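Local coordinates for putative oxidoreductase (Salmonella enterica subsp. enterica serovar Typhimurium, PDB 3NX4), which binds NADP and probably acts as an NADPH-dependent acryloyl-CoA reductase of the medium-chain dehydrogenase/reductase family, at the interface of chains A and B. Residues are numbered along the deposited sequence; one frame, centred on the assembly and turned at random. Chains: chain A/B, Putative oxidoreductase.

The interface of chains A and B. Residues chain A 206, 250-253; chain B 246-249.
Backbone bonds from A:Val252 and A:Thr250 to B:Phe246 and B:Leu248 join the strands 247-251 of two identical subunits into an antiparallel ladder, an instance of sheet continuation across a two-fold axis. Just beyond the strand ends, the amide N of A:Val252 meets the carbonyl O of B:Phe246 at 2.9 Å. Two residues along, the amide N of B:Leu248 gives a bond of 2.8 Å to the carbonyl O of A:Thr250, while the return bond from the A:Thr250 amide is weak.

Apolar contacts flank this ladder. The phenyl ring of B:Phe246 lies alongside A:Thr251, pointing the same way, with its CD1–CE1 edge against the methyl CG2, each of these ring atoms 4.0 Å from CG2. With CG between the backbone N and the carbonyl carbon (chi1 74°), the ring folds back against the partner strand; its CE1 also reaches CG of the A:Pro206 ring at 4.1 Å. On the neighbouring rung, CG2 of A:Thr250 packs against CB of B:Leu248 at 3.8 Å, the two side chains running side by side. A:Val252 sets its CG2 methyl beside the B:Phe246 backbone, 3.9 Å from CA.

Within chain A, the hydroxyl OG1 of A:Thr251 accepts the amide N of A:Met253, a poorly ordered selenomethionine, at 3.2 Å. Its position between the backbone N and the carbonyl carbon (chi1 76°) may help it cap the start of helix 253-258, while CG2 remains turned to the phenyl ring. Together with its symmetry twin, the patch probably helps hold the dimer together by extending the sheet of one subunit into the other.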
ATOM      1  N   PRO A 206      -8.016 -13.665   7.512  1.00 34.02           N
ATOM      2  CA  PRO A 206      -6.961 -12.964   6.772  1.00 32.68           C
ATOM      3  C   PRO A 206      -7.405 -12.644   5.356  1.00 34.88           C
ATOM      4  O   PRO A 206      -7.051 -11.580   4.834  1.00 35.02           O
ATOM      5  CB  PRO A 206      -5.806 -13.966   6.780  1.00 32.61           C
ATOM      6  CG  PRO A 206      -6.029 -14.747   8.060  1.00 36.61           C
ATOM      7  CD  PRO A 206      -7.520 -14.904   8.140  1.00 38.85           C
ATOM      8  N   THR A 250      -3.747  -6.314  10.877  1.00 38.54           N
ATOM      9  CA  THR A 250      -3.946  -7.026   9.627  1.00 30.07           C
ATOM     10  C   THR A 250      -2.892  -8.106   9.407  1.00 40.37           C
ATOM     11  O   THR A 250      -2.096  -8.404  10.288  1.00 41.93           O
ATOM     12  CB  THR A 250      -3.971  -6.047   8.428  1.00 30.71           C
ATOM     13  OG1 THR A 250      -4.267  -6.760   7.226  1.00 37.75           O
ATOM     14  CG2 THR A 250      -2.641  -5.341   8.282  1.00 28.87           C
ATOM     15  N   THR A 251      -2.932  -8.716   8.232  1.00 29.71           N
ATOM     16  CA  THR A 251      -1.980  -9.743   7.853  1.00 27.37           C
ATOM     17  C   THR A 251      -1.426  -9.395   6.482  1.00 37.54           C
ATOM     18  O   THR A 251      -1.974  -8.560   5.772  1.00 35.37           O
ATOM     19  CB  THR A 251      -2.607 -11.139   7.794  1.00 35.84           C
ATOM     20  OG1 THR A 251      -3.384 -11.268   6.601  1.00 32.39           O
ATOM     21  CG2 THR A 251      -3.484 -11.389   9.009  1.00 35.83           C
ATOM     22  N   VAL A 252      -0.316 -10.014   6.126  1.00 33.62           N
ATOM     23  CA  VAL A 252       0.299  -9.777   4.837  1.00 32.28           C
ATOM     24  C   VAL A 252      -0.472 -10.458   3.708  1.00 32.21           C
ATOM     25  O   VAL A 252      -0.171 -10.239   2.542  1.00 35.15           O
ATOM     26  CB  VAL A 252       1.754 -10.277   4.813  1.00 36.96           C
ATOM     27  CG1 VAL A 252       2.574  -9.583   5.878  1.00 41.42           C
ATOM     28  CG2 VAL A 252       1.801 -11.777   4.996  1.00 29.94           C
HETATM   29  N   MSE A 253      -1.438 -11.307   4.049  1.00 29.40           N
HETATM   30  CA  MSE A 253      -2.111 -12.125   3.034  1.00 30.73           C
HETATM   31  C   MSE A 253      -2.769 -11.360   1.860  1.00 28.59           C
HETATM   32  O   MSE A 253      -2.613 -11.764   0.708  1.00 30.21           O
HETATM   33  CB  MSE A 253      -3.090 -13.117   3.663  1.00 28.92           C
HETATM   34  CG  MSE A 253      -2.461 -14.019   4.712  1.00 32.41           C
HETATM   35 SE   MSE A 253      -0.938 -15.014   3.964  0.75 45.89          SE
HETATM   36  CE  MSE A 253      -1.809 -16.741   3.717  1.00258.92           C
TER
ATOM     37  N   PHE B 246       2.922 -14.559   9.190  1.00 39.36           N
ATOM     38  CA  PHE B 246       1.956 -13.949   8.272  1.00 38.59           C
ATOM     39  C   PHE B 246       1.250 -12.726   8.854  1.00 36.26           C
ATOM     40  O   PHE B 246       0.617 -11.963   8.125  1.00 37.60           O
ATOM     41  CB  PHE B 246       0.929 -14.978   7.767  1.00 38.15           C
ATOM     42  CG  PHE B 246      -0.098 -15.373   8.787  1.00 48.45           C
ATOM     43  CD1 PHE B 246      -1.334 -14.750   8.823  1.00 47.13           C
ATOM     44  CD2 PHE B 246       0.164 -16.385   9.699  1.00 59.48           C
ATOM     45  CE1 PHE B 246      -2.282 -15.116   9.754  1.00 53.26           C
ATOM     46  CE2 PHE B 246      -0.781 -16.755  10.635  1.00 59.31           C
ATOM     47  CZ  PHE B 246      -2.006 -16.121  10.662  1.00 62.21           C
ATOM     48  N   ALA B 247       1.359 -12.541  10.163  1.00 39.63           N
ATOM     49  CA  ALA B 247       0.734 -11.394  10.814  1.00 43.15           C
ATOM     50  C   ALA B 247       1.383 -10.083  10.372  1.00 40.29           C
ATOM     51  O   ALA B 247       2.543 -10.057   9.962  1.00 42.96           O
ATOM     52  CB  ALA B 247       0.806 -11.539  12.318  1.00 45.15           C
ATOM     53  N   LEU B 248       0.613  -9.006  10.444  1.00 34.84           N
ATOM     54  CA  LEU B 248       1.092  -7.668  10.135  1.00 31.65           C
ATOM     55  C   LEU B 248       0.612  -6.709  11.222  1.00 38.25           C
ATOM     56  O   LEU B 248      -0.365  -5.997  11.030  1.00 37.13           O
ATOM     57  CB  LEU B 248       0.640  -7.210   8.747  1.00 32.27           C
ATOM     58  CG  LEU B 248       1.176  -5.840   8.334  1.00 36.60           C
ATOM     59  CD1 LEU B 248       2.594  -5.645   8.824  1.00 32.74           C
ATOM     60  CD2 LEU B 248       1.082  -5.623   6.838  1.00 31.90           C
ATOM     61  N   PRO B 249       1.289  -6.710  12.367  1.00 39.48           N
ATOM     62  CA  PRO B 249       0.898  -5.860  13.495  1.00 43.31           C
ATOM     63  C   PRO B 249       1.453  -4.458  13.349  1.00 44.14           C
ATOM     64  O   PRO B 249       2.450  -4.114  13.974  1.00 47.38           O
ATOM     65  CB  PRO B 249       1.582  -6.542  14.676  1.00 38.60           C
ATOM     66  CG  PRO B 249       2.826  -7.093  14.091  1.00 40.40           C
ATOM     67  CD  PRO B 249       2.484  -7.510  12.676  1.00 40.54           C
TER